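Local structure of dipeptidase AC. Metallo peptidase. MEROPS family M19 (Rhodobacter sphaeroides, 3LY0) at residues A231-A236 / G304-G309; L210-E215 / S242-T247; A56-V59 / A64-A67; F269-G274 / A278-E283. The protein probably hydrolyses dipeptides as a zinc-dependent metallopeptidase of family M19, and here holds a phosphinate mimic of L-Ala-D-Ala at its zinc site. All coordinates share one frame; numbering follows the deposited sequence.

Interaction 3 comes first along the chain and closes the shortest excursion but one, joining the segment on strand 50-57 to the turn before helix 68-75. Interactions 2 and 1 then cross, because their segments alternate in the order 210-215, 231-236, 242-247, 304-309; they meet directly through S211 and S234 and through N235 and L246. Interaction 4 nests inside the loop that interaction 1 closes and is tied back to it by N235 ND2, which bonds F269 O. Together they bring loops following strands 50-57, 207-208, 230-231, 260-263 and 301-303 around one ligand, although interactions 3 and 4 have centres about 22 Å apart.

Interaction 1: residues A231-A236 / G304-G309; sequences ATHSNA and GSDFDG. With ZN (zinc ion), chain E; LY0 ((2R)-3-[(R)-[(1R)-1-aminoethyl](hydroxy)phosphoryl]-2-methylpropanoic acid), chain C.
H233 and D306 meet at the zinc-bound inhibitor, where D306 OD2 lies at the edge of the ring, 3.5 Å from H233 CD2. H233 NE2 binds the zinc ion at 2.2 Å, and three ligand oxygens, O31, O32 and O62, share that metal with E139 and H212. D306, a zinc ligand seen in a structure of this protein, here stands about 4 Å from the second zinc ion (nearest atoms), beside D15; its OD1 reaches LY0 O31 at 2.7 Å and its OD2 lies 3.0 Å from LY0 O62. An asparagine in place of D306 would probably leave phosphinate oxygen O31 without its carboxylate neighbour and take a negative charge from beside the zinc ions.

Behind this shell, T232 fixes the imidazole: H233 ND1 donates to T232 OG1 (2.8 Å, 12° out of the ring plane), and that hydroxyl bonds D209 in turn. A first torsion of 59° sets H233 CG between backbone N and carbonyl carbon, directing the imidazole to the zinc. The backbones run close, with H233 CB 3.2 Å from G304 O and a CA-H...O contact of 3.2 Å from G304 CA to T232 O that the missing CB of G304 allows. Around D306, S305 OG accepts from F307 N in an ST turn.

The chemistry is consistent with a two-zinc centre bridged by E139, the phosphinate bound to the zinc of H233 and D306 set close beside it.

Interaction 2: residues L210-E215 / S242-T247; sequences LSHLNE and STRNLT. With ZN (zinc ion), chain E; LY0 ((2R)-3-[(R)-[(1R)-1-aminoethyl](hydroxy)phosphoryl]-2-methylpropanoic acid), chain C.
R244 lies over one face of the H212 ring, and most of the contact is this packing. R244 NE stands over the imidazole near its rim, 3.2 Å from H212 CE1, and R244 CD makes a CH-pi contact at 4.0 Å from the ring centroid. The guanidinium and ring planes are 41° apart. H212 ND1 and R244 NE are both donors and do not bond each other; ND1 turns to S167 instead. S211 CB packs beside R244 NH1.

Polar bonds run to the inhibitor. R244, its chain bent at chi2 (-78°) and chi3 (-79°), donates from NE to LY0 O61 at 2.7 Å and from NH2 to LY0 O62 at 3.0 Å, the latter nearly straight. O62 also binds the zinc ion held by H212 NE2 at 2.2 Å, so arginine and metal grip one carboxylate together.

At the outer end, a water joins E215 OE2 to T247 OG1, 2.7 Å from each.

The two segments are the loops that follow strands 207-208 and 230-231. N214 and T247 are the N-caps of helices 215-224 and 248-256, with L246 packed against both helices, while F269 of helix 267-270 covers R244.

Interaction 3: residues A56-V59 / A64-A67; sequences AIYV and AHDA. With LY0 ((2R)-3-[(R)-[(1R)-1-aminoethyl](hydroxy)phosphoryl]-2-methylpropanoic acid), chain C.
The amino end of the dipeptide mimic lies in a part of the ligand pocket walled by Y58, from the segment on strand 50-57, and H65, from the type I turn A64-A67. The two are joined by one hydrogen bond, Y58 OH to H65 ND1 at 3.1 Å, in which either could donate. Their rings meet at an oblique angle, centroids 5.6 Å apart and planes at 74°, and each presents a face to the inhibitor. LY0 N1 stands over the Y58 ring, offset toward its rim and 3.4 Å from CD2. The methyl C1 sits over the H65 face, 3.2 Å from CG.

The opposite face of H65 is neighboured by D66 OD1, 3.8 Å above the ring plane, and D66 OD2 makes a salt bridge to R22. A first torsion of 68° turns the imidazole between the backbone N and carbonyl carbon, facing the methyl group. A phenylalanine in place of Y58 would probably leave H65 ND1 without this hydroxyl partner and its ring freer to turn.

W166, whose ring meets that of Y58, also bonds the ligand. Such side chains on the loops beyond the C-terminal ends of the strands are typical of active sites in TIM-barrel enzymes.

Interaction 4: residues F269-G274 / A278-E283; sequences FLREDG and AEMGWE. With LY0 ((2R)-3-[(R)-[(1R)-1-aminoethyl](hydroxy)phosphoryl]-2-methylpropanoic acid), chain C.
R271 and M280, with CA atoms 7.8 Å apart, are the nearest points of two segments that are largely loop, the first leaving the weakly bonded end of helix 267-270: R271 opens a type I turn closed by the bond from G274 N to R271 O, while E279 is the centre of an inverse gamma turn.

The apolar packing centres on M280. Its extended chi2 carries SD alongside the R271 stem, and the bend at chi3 (-78°) turns the methyl CE toward L270. SD is 3.7 Å from R271 CG, and CE is 4.0 Å from L270 CB; the L270 and M280 side chains cross at about a right angle.

The head of R271 is held mainly within its own turn. It grips D273 side-on, NE to OD1 and NH2 to OD2, both at 2.9 Å; each oxygen uses its syn lone pair and lies close to the guanidinium plane. This two-point grip fixes the rotation of the guanidinium group, and NH1 reaches across to E279 O at 3.0 Å, a weak bond with an angle of only 127°; it also bonds S277 O.

At the inner end, F269 turns its ring edge to the inhibitor, with CE2 3.3 Å from LY0 O61.

The arrangement is a long connection from strand 260-263 to helix 283-296, in which F269 of the short helix 267-270 lines the pocket, as beta-alpha loops do in TIM barrels.

Interaction 1: residues A231-A236 / G304-G309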
loop_
_atom_site.group_PDB
_atom_site.type_symbol
_atom_site.label_atom_id
_atom_site.label_comp_id
_atom_site.label_asym_id
_atom_site.label_seq_id
_atom_site.Cartn_x
_atom_site.Cartn_y
_atom_site.Cartn_z
ATOM N N ALA A 231 -4.271 -4.420 5.812
ATOM C CA ALA A 231 -4.578 -3.821 4.516
ATOM C C ALA A 231 -3.730 -2.558 4.444
ATOM O O ALA A 231 -3.957 -1.617 5.206
ATOM C CB ALA A 231 -6.054 -3.487 4.429
ATOM N N THR A 232 -2.714 -2.549 3.585
ATOM C CA THR A 232 -1.753 -1.449 3.615
ATOM C C THR A 232 -2.292 -0.117 3.107
ATOM O O THR A 232 -1.786 0.934 3.495
ATOM C CB THR A 232 -0.480 -1.752 2.801
ATOM O OG1 THR A 232 -0.831 -1.963 1.429
ATOM C CG2 THR A 232 0.287 -2.974 3.345
ATOM N N HIS A 233 -3.294 -0.155 2.227
ATOM C CA HIS A 233 -3.811 1.074 1.634
ATOM C C HIS A 233 -5.294 0.940 1.281
ATOM O O HIS A 233 -5.673 0.827 0.110
ATOM C CB HIS A 233 -2.919 1.588 0.468
ATOM C CG HIS A 233 -2.744 0.636 -0.686
ATOM N ND1 HIS A 233 -2.208 -0.632 -0.551
ATOM C CD2 HIS A 233 -2.963 0.805 -2.014
ATOM C CE1 HIS A 233 -2.149 -1.212 -1.733
ATOM N NE2 HIS A 233 -2.582 -0.358 -2.643
ATOM N N SER A 234 -6.124 0.960 2.323
ATOM C CA SER A 234 -7.576 0.777 2.178
ATOM C C SER A 234 -8.293 1.624 3.211
ATOM O O SER A 234 -7.807 1.776 4.335
ATOM C CB SER A 234 -7.960 -0.688 2.403
ATOM O OG SER A 234 -7.366 -1.537 1.443
ATOM N N ASN A 235 -9.467 2.142 2.842
ATOM C CA ASN A 235 -10.229 3.022 3.718
ATOM C C ASN A 235 -11.547 2.411 4.172
ATOM O O ASN A 235 -11.748 1.201 4.045
ATOM C CB ASN A 235 -10.405 4.392 3.059
ATOM C CG ASN A 235 -9.064 5.060 2.768
ATOM O OD1 ASN A 235 -8.056 4.747 3.411
ATOM N ND2 ASN A 235 -9.038 5.965 1.791
ATOM N N ALA A 236 -12.439 3.238 4.718
ATOM C CA ALA A 236 -13.656 2.722 5.338
ATOM C C ALA A 236 -14.834 2.696 4.376
ATOM O O ALA A 236 -15.300 3.747 3.937
ATOM C CB ALA A 236 -13.999 3.539 6.577
ATOM N N GLY A 304 -1.197 4.843 4.551
ATOM C CA GLY A 304 -0.942 3.982 3.404
ATOM C C GLY A 304 -1.132 4.783 2.129
ATOM O O GLY A 304 -2.037 4.495 1.336
ATOM N N SER A 305 -0.254 5.763 1.949
ATOM C CA SER A 305 -0.437 6.890 1.031
ATOM C C SER A 305 -0.934 6.538 -0.366
ATOM O O SER A 305 -1.828 7.206 -0.896
ATOM C CB SER A 305 0.884 7.661 0.902
ATOM O OG SER A 305 1.883 6.869 0.273
ATOM N N ASP A 306 -0.335 5.509 -0.961
ATOM C CA ASP A 306 -0.474 5.262 -2.389
ATOM C C ASP A 306 0.208 6.378 -3.179
ATOM O O ASP A 306 -0.158 6.655 -4.321
ATOM C CB ASP A 306 -1.950 5.135 -2.792
ATOM C CG ASP A 306 -2.202 3.976 -3.753
ATOM O OD1 ASP A 306 -1.236 3.337 -4.241
ATOM O OD2 ASP A 306 -3.388 3.698 -4.017
ATOM N N PHE A 307 1.216 7.012 -2.578
ATOM C CA PHE A 307 2.040 7.966 -3.327
ATOM C C PHE A 307 2.531 7.338 -4.637
ATOM O O PHE A 307 3.008 6.192 -4.661
ATOM C CB PHE A 307 3.265 8.429 -2.524
ATOM C CG PHE A 307 2.981 9.479 -1.478
ATOM C CD1 PHE A 307 2.158 10.561 -1.741
ATOM C CD2 PHE A 307 3.602 9.398 -0.229
ATOM C CE1 PHE A 307 1.934 11.536 -0.766
ATOM C CE2 PHE A 307 3.377 10.361 0.743
ATOM C CZ PHE A 307 2.540 11.425 0.472
ATOM N N ASP A 308 2.414 8.112 -5.717
ATOM C CA ASP A 308 2.802 7.714 -7.076
ATOM C C ASP A 308 1.962 6.593 -7.685
ATOM O O ASP A 308 2.254 6.120 -8.784
ATOM C CB ASP A 308 4.307 7.446 -7.170
ATOM C CG ASP A 308 5.118 8.732 -7.242
ATOM O OD1 ASP A 308 4.657 9.670 -7.924
ATOM O OD2 ASP A 308 6.198 8.809 -6.621
ATOM N N GLY A 309 0.895 6.202 -6.991
ATOM C CA GLY A 309 -0.031 5.210 -7.515
ATOM C C GLY A 309 -1.432 5.728 -7.809
ATOM O O GLY A 309 -2.199 5.063 -8.499
HETATM ZN ZN ZN E . -2.932 -0.646 -4.839
HETATM P P LY0 C . -2.398 1.097 -6.926
HETATM C C1 LY0 C . -1.842 1.006 -9.662
HETATM N N1 LY0 C . -0.129 0.214 -8.054
HETATM C C2 LY0 C . -1.199 1.165 -8.302
HETATM C C4 LY0 C . -3.528 2.543 -6.995
HETATM C C5 LY0 C . -4.991 2.224 -6.865
HETATM C C6 LY0 C . -5.287 1.283 -5.729
HETATM C C7 LY0 C . -5.902 3.422 -6.939
HETATM O O31 LY0 C . -1.565 1.085 -5.666
HETATM O O32 LY0 C . -3.187 -0.252 -7.011
HETATM O O61 LY0 C . -6.504 0.688 -5.668
HETATM O O62 LY0 C . -4.433 1.013 -4.867
#

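Interaction 2: residues L210-E215 / S242-T247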
loop_
_atom_site.group_PDB
_atom_site.type_symbol
_atom_site.label_atom_id
_atom_site.label_comp_id
_atom_site.label_asym_id
_atom_site.label_seq_id
_atom_site.Cartn_x
_atom_site.Cartn_y
_atom_site.Cartn_z
ATOM N N LEU A 210 -3.939 -7.443 2.409
ATOM C CA LEU A 210 -5.286 -7.702 1.917
ATOM C C LEU A 210 -5.828 -6.622 0.982
ATOM O O LEU A 210 -6.880 -6.812 0.372
ATOM C CB LEU A 210 -6.237 -7.859 3.103
ATOM C CG LEU A 210 -5.849 -8.934 4.121
ATOM C CD1 LEU A 210 -6.573 -8.697 5.437
ATOM C CD2 LEU A 210 -6.186 -10.301 3.568
ATOM N N SER A 211 -5.149 -5.475 0.877
ATOM C CA SER A 211 -5.606 -4.456 -0.067
ATOM C C SER A 211 -5.688 -5.054 -1.476
ATOM O O SER A 211 -4.748 -5.710 -1.942
ATOM C CB SER A 211 -4.703 -3.211 -0.057
ATOM O OG SER A 211 -4.788 -2.513 1.180
ATOM N N HIS A 212 -6.840 -4.831 -2.108
ATOM C CA HIS A 212 -7.221 -5.362 -3.435
ATOM C C HIS A 212 -7.909 -6.705 -3.406
ATOM O O HIS A 212 -8.619 -7.031 -4.344
ATOM C CB HIS A 212 -6.054 -5.432 -4.423
ATOM C CG HIS A 212 -5.541 -4.094 -4.827
ATOM N ND1 HIS A 212 -6.092 -3.370 -5.861
ATOM C CD2 HIS A 212 -4.506 -3.359 -4.353
ATOM C CE1 HIS A 212 -5.441 -2.225 -5.982
ATOM N NE2 HIS A 212 -4.458 -2.206 -5.095
ATOM N N LEU A 213 -7.680 -7.492 -2.361
ATOM C CA LEU A 213 -8.305 -8.807 -2.271
ATOM C C LEU A 213 -9.806 -8.620 -2.084
ATOM O O LEU A 213 -10.233 -7.737 -1.354
ATOM C CB LEU A 213 -7.702 -9.588 -1.108
ATOM C CG LEU A 213 -8.026 -11.083 -1.025
ATOM C CD1 LEU A 213 -7.650 -11.840 -2.301
ATOM C CD2 LEU A 213 -7.325 -11.678 0.174
ATOM N N ASN A 214 -10.600 -9.433 -2.774
ATOM C CA ASN A 214 -12.044 -9.348 -2.611
ATOM C C ASN A 214 -12.489 -9.934 -1.268
ATOM O O ASN A 214 -11.680 -10.444 -0.488
ATOM C CB ASN A 214 -12.781 -9.956 -3.812
ATOM C CG ASN A 214 -12.639 -11.475 -3.911
ATOM O OD1 ASN A 214 -12.285 -12.163 -2.946
ATOM N ND2 ASN A 214 -12.943 -12.003 -5.104
ATOM N N GLU A 215 -13.780 -9.829 -0.982
ATOM C CA GLU A 215 -14.254 -10.154 0.356
ATOM C C GLU A 215 -14.134 -11.647 0.675
ATOM O O GLU A 215 -13.790 -12.037 1.798
ATOM C CB GLU A 215 -15.694 -9.673 0.551
ATOM C CG GLU A 215 -16.149 -9.739 2.003
ATOM C CD GLU A 215 -17.432 -8.979 2.280
ATOM O OE1 GLU A 215 -17.909 -8.251 1.396
ATOM O OE2 GLU A 215 -17.947 -9.108 3.407
ATOM N N SER A 242 -16.557 2.322 -2.003
ATOM C CA SER A 242 -15.742 1.802 -3.099
ATOM C C SER A 242 -15.467 0.319 -2.874
ATOM O O SER A 242 -15.280 -0.110 -1.740
ATOM C CB SER A 242 -14.405 2.543 -3.146
ATOM O OG SER A 242 -13.451 1.829 -3.926
ATOM N N THR A 243 -15.424 -0.466 -3.946
ATOM C CA THR A 243 -15.046 -1.882 -3.827
ATOM C C THR A 243 -13.686 -2.095 -3.143
ATOM O O THR A 243 -13.414 -3.184 -2.629
ATOM C CB THR A 243 -14.989 -2.554 -5.206
ATOM O OG1 THR A 243 -14.209 -1.736 -6.087
ATOM C CG2 THR A 243 -16.412 -2.676 -5.783
ATOM N N ARG A 244 -12.846 -1.061 -3.161
ATOM C CA ARG A 244 -11.502 -1.140 -2.581
ATOM C C ARG A 244 -11.448 -0.932 -1.068
ATOM O O ARG A 244 -10.423 -1.214 -0.434
ATOM C CB ARG A 244 -10.574 -0.163 -3.289
ATOM C CG ARG A 244 -9.957 -0.746 -4.552
ATOM C CD ARG A 244 -8.815 -1.695 -4.206
ATOM N NE ARG A 244 -7.578 -0.982 -3.885
ATOM C CZ ARG A 244 -7.062 -0.831 -2.667
ATOM N NH1 ARG A 244 -7.665 -1.327 -1.593
ATOM N NH2 ARG A 244 -5.907 -0.192 -2.530
ATOM N N ASN A 245 -12.531 -0.429 -0.486
ATOM C CA ASN A 245 -12.556 -0.147 0.950
ATOM C C ASN A 245 -13.048 -1.317 1.810
ATOM O O ASN A 245 -13.471 -2.357 1.286
ATOM C CB ASN A 245 -13.334 1.145 1.208
ATOM C CG ASN A 245 -12.556 2.378 0.785
ATOM O OD1 ASN A 245 -11.330 2.329 0.632
ATOM N ND2 ASN A 245 -13.252 3.490 0.613
ATOM N N LEU A 246 -12.959 -1.146 3.126
ATOM C CA LEU A 246 -13.212 -2.226 4.067
ATOM C C LEU A 246 -14.529 -1.994 4.804
ATOM O O LEU A 246 -14.766 -0.913 5.332
ATOM C CB LEU A 246 -12.064 -2.304 5.084
ATOM C CG LEU A 246 -10.704 -2.739 4.529
ATOM C CD1 LEU A 246 -9.591 -2.373 5.494
ATOM C CD2 LEU A 246 -10.689 -4.224 4.229
ATOM N N THR A 247 -15.366 -3.021 4.860
ATOM C CA THR A 247 -16.626 -2.912 5.603
ATOM C C THR A 247 -16.362 -2.989 7.102
ATOM O O THR A 247 -15.277 -3.397 7.541
ATOM C CB THR A 247 -17.597 -4.039 5.242
ATOM O OG1 THR A 247 -17.095 -5.282 5.756
ATOM C CG2 THR A 247 -17.761 -4.150 3.731
HETATM ZN ZN ZN E . -2.932 -0.646 -4.839
HETATM P P LY0 C . -2.398 1.097 -6.926
HETATM C C1 LY0 C . -1.842 1.006 -9.662
HETATM N N1 LY0 C . -0.129 0.214 -8.054
HETATM C C2 LY0 C . -1.199 1.165 -8.302
HETATM C C4 LY0 C . -3.528 2.543 -6.995
HETATM C C5 LY0 C . -4.991 2.224 -6.865
HETATM C C6 LY0 C . -5.287 1.283 -5.729
HETATM C C7 LY0 C . -5.902 3.422 -6.939
HETATM O O31 LY0 C . -1.565 1.085 -5.666
HETATM O O32 LY0 C . -3.187 -0.252 -7.011
HETATM O O61 LY0 C . -6.504 0.688 -5.668
HETATM O O62 LY0 C . -4.433 1.013 -4.867
HETATM O O HOH W 1 -18.775 -7.326 5.193
#

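Interaction 3: residues A56-V59 / A64-A67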
loop_
_atom_site.group_PDB
_atom_site.type_symbol
_atom_site.label_atom_id
_atom_site.label_comp_id
_atom_site.label_asym_id
_atom_site.label_seq_id
_atom_site.Cartn_x
_atom_site.Cartn_y
_atom_site.Cartn_z
ATOM N N ALA A 56 6.252 -0.790 -3.313
ATOM C CA ALA A 56 5.559 -1.841 -4.039
ATOM C C ALA A 56 6.192 -2.166 -5.374
ATOM O O ALA A 56 6.516 -1.275 -6.168
ATOM C CB ALA A 56 4.093 -1.457 -4.237
ATOM N N ILE A 57 6.343 -3.466 -5.601
ATOM C CA ILE A 57 6.613 -4.028 -6.913
ATOM C C ILE A 57 5.255 -4.449 -7.457
ATOM O O ILE A 57 4.626 -5.361 -6.927
ATOM C CB ILE A 57 7.532 -5.252 -6.789
ATOM C CG1 ILE A 57 8.916 -4.833 -6.268
ATOM C CG2 ILE A 57 7.622 -6.009 -8.118
ATOM C CD1 ILE A 57 9.751 -5.979 -5.779
ATOM N N TYR A 58 4.799 -3.765 -8.500
ATOM C CA TYR A 58 3.481 -3.995 -9.072
ATOM C C TYR A 58 3.637 -4.093 -10.578
ATOM O O TYR A 58 4.264 -3.235 -11.184
ATOM C CB TYR A 58 2.530 -2.855 -8.675
ATOM C CG TYR A 58 1.557 -2.418 -9.748
ATOM C CD1 TYR A 58 0.403 -3.149 -10.019
ATOM C CD2 TYR A 58 1.789 -1.264 -10.481
ATOM C CE1 TYR A 58 -0.480 -2.745 -11.006
ATOM C CE2 TYR A 58 0.909 -0.845 -11.454
ATOM C CZ TYR A 58 -0.218 -1.588 -11.721
ATOM O OH TYR A 58 -1.087 -1.151 -12.700
ATOM N N VAL A 59 3.086 -5.154 -11.167
ATOM C CA VAL A 59 3.231 -5.406 -12.597
ATOM C C VAL A 59 2.026 -4.838 -13.341
ATOM O O VAL A 59 0.905 -5.307 -13.158
ATOM C CB VAL A 59 3.352 -6.926 -12.880
ATOM C CG1 VAL A 59 3.407 -7.197 -14.381
ATOM C CG2 VAL A 59 4.566 -7.498 -12.179
ATOM N N ALA A 64 -2.708 0.025 -18.675
ATOM C CA ALA A 64 -2.252 0.281 -17.311
ATOM C C ALA A 64 -3.337 0.970 -16.484
ATOM O O ALA A 64 -4.310 1.500 -17.030
ATOM C CB ALA A 64 -0.980 1.103 -17.320
ATOM N N HIS A 65 -3.166 0.952 -15.164
ATOM C CA HIS A 65 -4.147 1.523 -14.239
ATOM C C HIS A 65 -4.445 2.987 -14.530
ATOM O O HIS A 65 -5.546 3.466 -14.260
ATOM C CB HIS A 65 -3.632 1.416 -12.807
ATOM C CG HIS A 65 -2.446 2.288 -12.541
ATOM N ND1 HIS A 65 -1.172 1.950 -12.942
ATOM C CD2 HIS A 65 -2.343 3.493 -11.930
ATOM C CE1 HIS A 65 -0.335 2.908 -12.587
ATOM N NE2 HIS A 65 -1.019 3.854 -11.968
ATOM N N ASP A 66 -3.464 3.704 -15.070
ATOM C CA ASP A 66 -3.647 5.122 -15.363
ATOM C C ASP A 66 -3.903 5.403 -16.846
ATOM O O ASP A 66 -3.726 6.529 -17.308
ATOM C CB ASP A 66 -2.461 5.948 -14.854
ATOM C CG ASP A 66 -1.128 5.452 -15.385
ATOM O OD1 ASP A 66 -1.093 4.365 -16.007
ATOM O OD2 ASP A 66 -0.116 6.156 -15.179
ATOM N N ALA A 67 -4.328 4.381 -17.581
ATOM C CA ALA A 67 -4.768 4.582 -18.960
ATOM C C ALA A 67 -5.866 5.648 -18.985
ATOM O O ALA A 67 -6.670 5.749 -18.054
ATOM C CB ALA A 67 -5.266 3.282 -19.556
HETATM P P LY0 C . -2.398 1.097 -6.926
HETATM C C1 LY0 C . -1.842 1.006 -9.662
HETATM N N1 LY0 C . -0.129 0.214 -8.054
HETATM C C2 LY0 C . -1.199 1.165 -8.302
HETATM C C4 LY0 C . -3.528 2.543 -6.995
HETATM C C5 LY0 C . -4.991 2.224 -6.865
HETATM C C6 LY0 C . -5.287 1.283 -5.729
HETATM C C7 LY0 C . -5.902 3.422 -6.939
HETATM O O31 LY0 C . -1.565 1.085 -5.666
HETATM O O32 LY0 C . -3.187 -0.252 -7.011
HETATM O O61 LY0 C . -6.504 0.688 -5.668
HETATM O O62 LY0 C . -4.433 1.013 -4.867
#

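Interaction 4: residues F269-G274 / A278-E283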
loop_
_atom_site.group_PDB
_atom_site.type_symbol
_atom_site.label_atom_id
_atom_site.label_comp_id
_atom_site.label_asym_id
_atom_site.label_seq_id
_atom_site.Cartn_x
_atom_site.Cartn_y
_atom_site.Cartn_z
ATOM N N PHE A 269 -11.060 6.898 -2.932
ATOM C CA PHE A 269 -11.359 6.043 -1.790
ATOM C C PHE A 269 -11.615 6.853 -0.527
ATOM O O PHE A 269 -11.952 6.285 0.508
ATOM C CB PHE A 269 -10.210 5.055 -1.542
ATOM C CG PHE A 269 -9.850 4.221 -2.748
ATOM C CD1 PHE A 269 -10.776 3.965 -3.753
ATOM C CD2 PHE A 269 -8.571 3.678 -2.863
ATOM C CE1 PHE A 269 -10.436 3.186 -4.858
ATOM C CE2 PHE A 269 -8.222 2.903 -3.959
ATOM C CZ PHE A 269 -9.151 2.663 -4.962
ATOM N N LEU A 270 -11.448 8.172 -0.625
ATOM C CA LEU A 270 -11.648 9.091 0.500
ATOM C C LEU A 270 -12.955 9.877 0.401
ATOM O O LEU A 270 -13.658 10.040 1.386
ATOM C CB LEU A 270 -10.496 10.101 0.563
ATOM C CG LEU A 270 -9.130 9.625 1.069
ATOM C CD1 LEU A 270 -8.070 10.691 0.859
ATOM C CD2 LEU A 270 -9.203 9.246 2.541
ATOM N N ARG A 271 -13.250 10.386 -0.792
ATOM C CA ARG A 271 -14.430 11.233 -0.978
ATOM C C ARG A 271 -15.703 10.417 -0.815
ATOM O O ARG A 271 -15.795 9.288 -1.280
ATOM C CB ARG A 271 -14.404 11.848 -2.376
ATOM C CG ARG A 271 -13.243 12.785 -2.626
ATOM C CD ARG A 271 -13.134 13.126 -4.100
ATOM N NE ARG A 271 -14.344 13.806 -4.551
ATOM C CZ ARG A 271 -14.373 15.050 -5.015
ATOM N NH1 ARG A 271 -13.254 15.752 -5.112
ATOM N NH2 ARG A 271 -15.528 15.585 -5.389
ATOM N N GLU A 272 -16.705 10.987 -0.163
ATOM C CA GLU A 272 -17.950 10.254 -0.008
ATOM C C GLU A 272 -18.613 9.991 -1.363
ATOM O O GLU A 272 -19.341 9.010 -1.514
ATOM C CB GLU A 272 -18.902 10.993 0.928
ATOM C CG GLU A 272 -18.481 10.940 2.392
ATOM C CD GLU A 272 -19.454 11.672 3.301
ATOM O OE1 GLU A 272 -20.567 11.999 2.843
ATOM O OE2 GLU A 272 -19.104 11.920 4.472
ATOM N N ASP A 273 -18.337 10.850 -2.341
ATOM C CA ASP A 273 -18.872 10.684 -3.701
ATOM C C ASP A 273 -18.028 9.771 -4.600
ATOM O O ASP A 273 -18.388 9.517 -5.745
ATOM C CB ASP A 273 -19.111 12.043 -4.381
ATOM C CG ASP A 273 -17.828 12.835 -4.616
ATOM O OD1 ASP A 273 -16.734 12.240 -4.670
ATOM O OD2 ASP A 273 -17.914 14.073 -4.762
ATOM N N GLY A 274 -16.897 9.293 -4.093
ATOM C CA GLY A 274 -16.094 8.325 -4.822
ATOM C C GLY A 274 -15.472 8.815 -6.119
ATOM O O GLY A 274 -15.052 8.004 -6.948
ATOM N N ALA A 278 -8.996 15.788 -7.279
ATOM C CA ALA A 278 -8.177 16.247 -6.164
ATOM C C ALA A 278 -8.765 17.463 -5.440
ATOM O O ALA A 278 -8.225 17.889 -4.414
ATOM C CB ALA A 278 -6.763 16.567 -6.650
ATOM N N GLU A 279 -9.850 18.029 -5.977
ATOM C CA GLU A 279 -10.464 19.227 -5.401
ATOM C C GLU A 279 -11.373 18.860 -4.234
ATOM O O GLU A 279 -12.574 18.614 -4.398
ATOM C CB GLU A 279 -11.238 20.008 -6.470
ATOM C CG GLU A 279 -12.008 21.207 -5.929
ATOM C CD GLU A 279 -12.863 21.882 -6.990
ATOM O OE1 GLU A 279 -13.874 22.522 -6.623
ATOM O OE2 GLU A 279 -12.529 21.763 -8.190
ATOM N N MET A 280 -10.772 18.816 -3.051
ATOM C CA MET A 280 -11.447 18.401 -1.834
ATOM C C MET A 280 -10.678 18.992 -0.665
ATOM O O MET A 280 -9.552 19.456 -0.824
ATOM C CB MET A 280 -11.455 16.874 -1.718
ATOM C CG MET A 280 -10.050 16.242 -1.720
ATOM S SD MET A 280 -10.027 14.418 -1.671
ATOM C CE MET A 280 -10.354 14.095 0.050
ATOM N N GLY A 281 -11.289 18.961 0.513
ATOM C CA GLY A 281 -10.648 19.480 1.706
ATOM C C GLY A 281 -10.214 18.378 2.653
ATOM O O GLY A 281 -10.130 17.206 2.271
ATOM N N TRP A 282 -9.933 18.754 3.894
ATOM C CA TRP A 282 -9.485 17.791 4.905
ATOM C C TRP A 282 -10.609 16.919 5.481
ATOM O O TRP A 282 -10.343 15.843 6.022
ATOM C CB TRP A 282 -8.760 18.508 6.050
ATOM C CG TRP A 282 -7.511 19.193 5.633
ATOM C CD1 TRP A 282 -7.256 20.537 5.685
ATOM C CD2 TRP A 282 -6.331 18.582 5.092
ATOM N NE1 TRP A 282 -5.993 20.795 5.220
ATOM C CE2 TRP A 282 -5.405 19.615 4.842
ATOM C CE3 TRP A 282 -5.970 17.265 4.791
ATOM C CZ2 TRP A 282 -4.142 19.374 4.307
ATOM C CZ3 TRP A 282 -4.712 17.030 4.263
ATOM C CH2 TRP A 282 -3.818 18.075 4.023
ATOM N N GLU A 283 -11.857 17.378 5.395
ATOM C CA GLU A 283 -12.966 16.668 6.035
ATOM C C GLU A 283 -13.025 15.166 5.717
ATOM O O GLU A 283 -13.199 14.350 6.619
ATOM C CB GLU A 283 -14.325 17.297 5.680
ATOM C CG GLU A 283 -14.564 18.738 6.097
ATOM C CD GLU A 283 -15.937 19.229 5.639
ATOM O OE1 GLU A 283 -16.654 18.447 4.972
ATOM O OE2 GLU A 283 -16.307 20.387 5.941
HETATM P P LY0 C . -2.398 1.097 -6.926
HETATM C C1 LY0 C . -1.842 1.006 -9.662
HETATM N N1 LY0 C . -0.129 0.214 -8.054
HETATM C C2 LY0 C . -1.199 1.165 -8.302
HETATM C C4 LY0 C . -3.528 2.543 -6.995
HETATM C C5 LY0 C . -4.991 2.224 -6.865
HETATM C C6 LY0 C . -5.287 1.283 -5.729
HETATM C C7 LY0 C . -5.902 3.422 -6.939
HETATM O O31 LY0 C . -1.565 1.085 -5.666
HETATM O O32 LY0 C . -3.187 -0.252 -7.011
HETATM O O61 LY0 C . -6.504 0.688 -5.668
HETATM O O62 LY0 C . -4.433 1.013 -4.867
#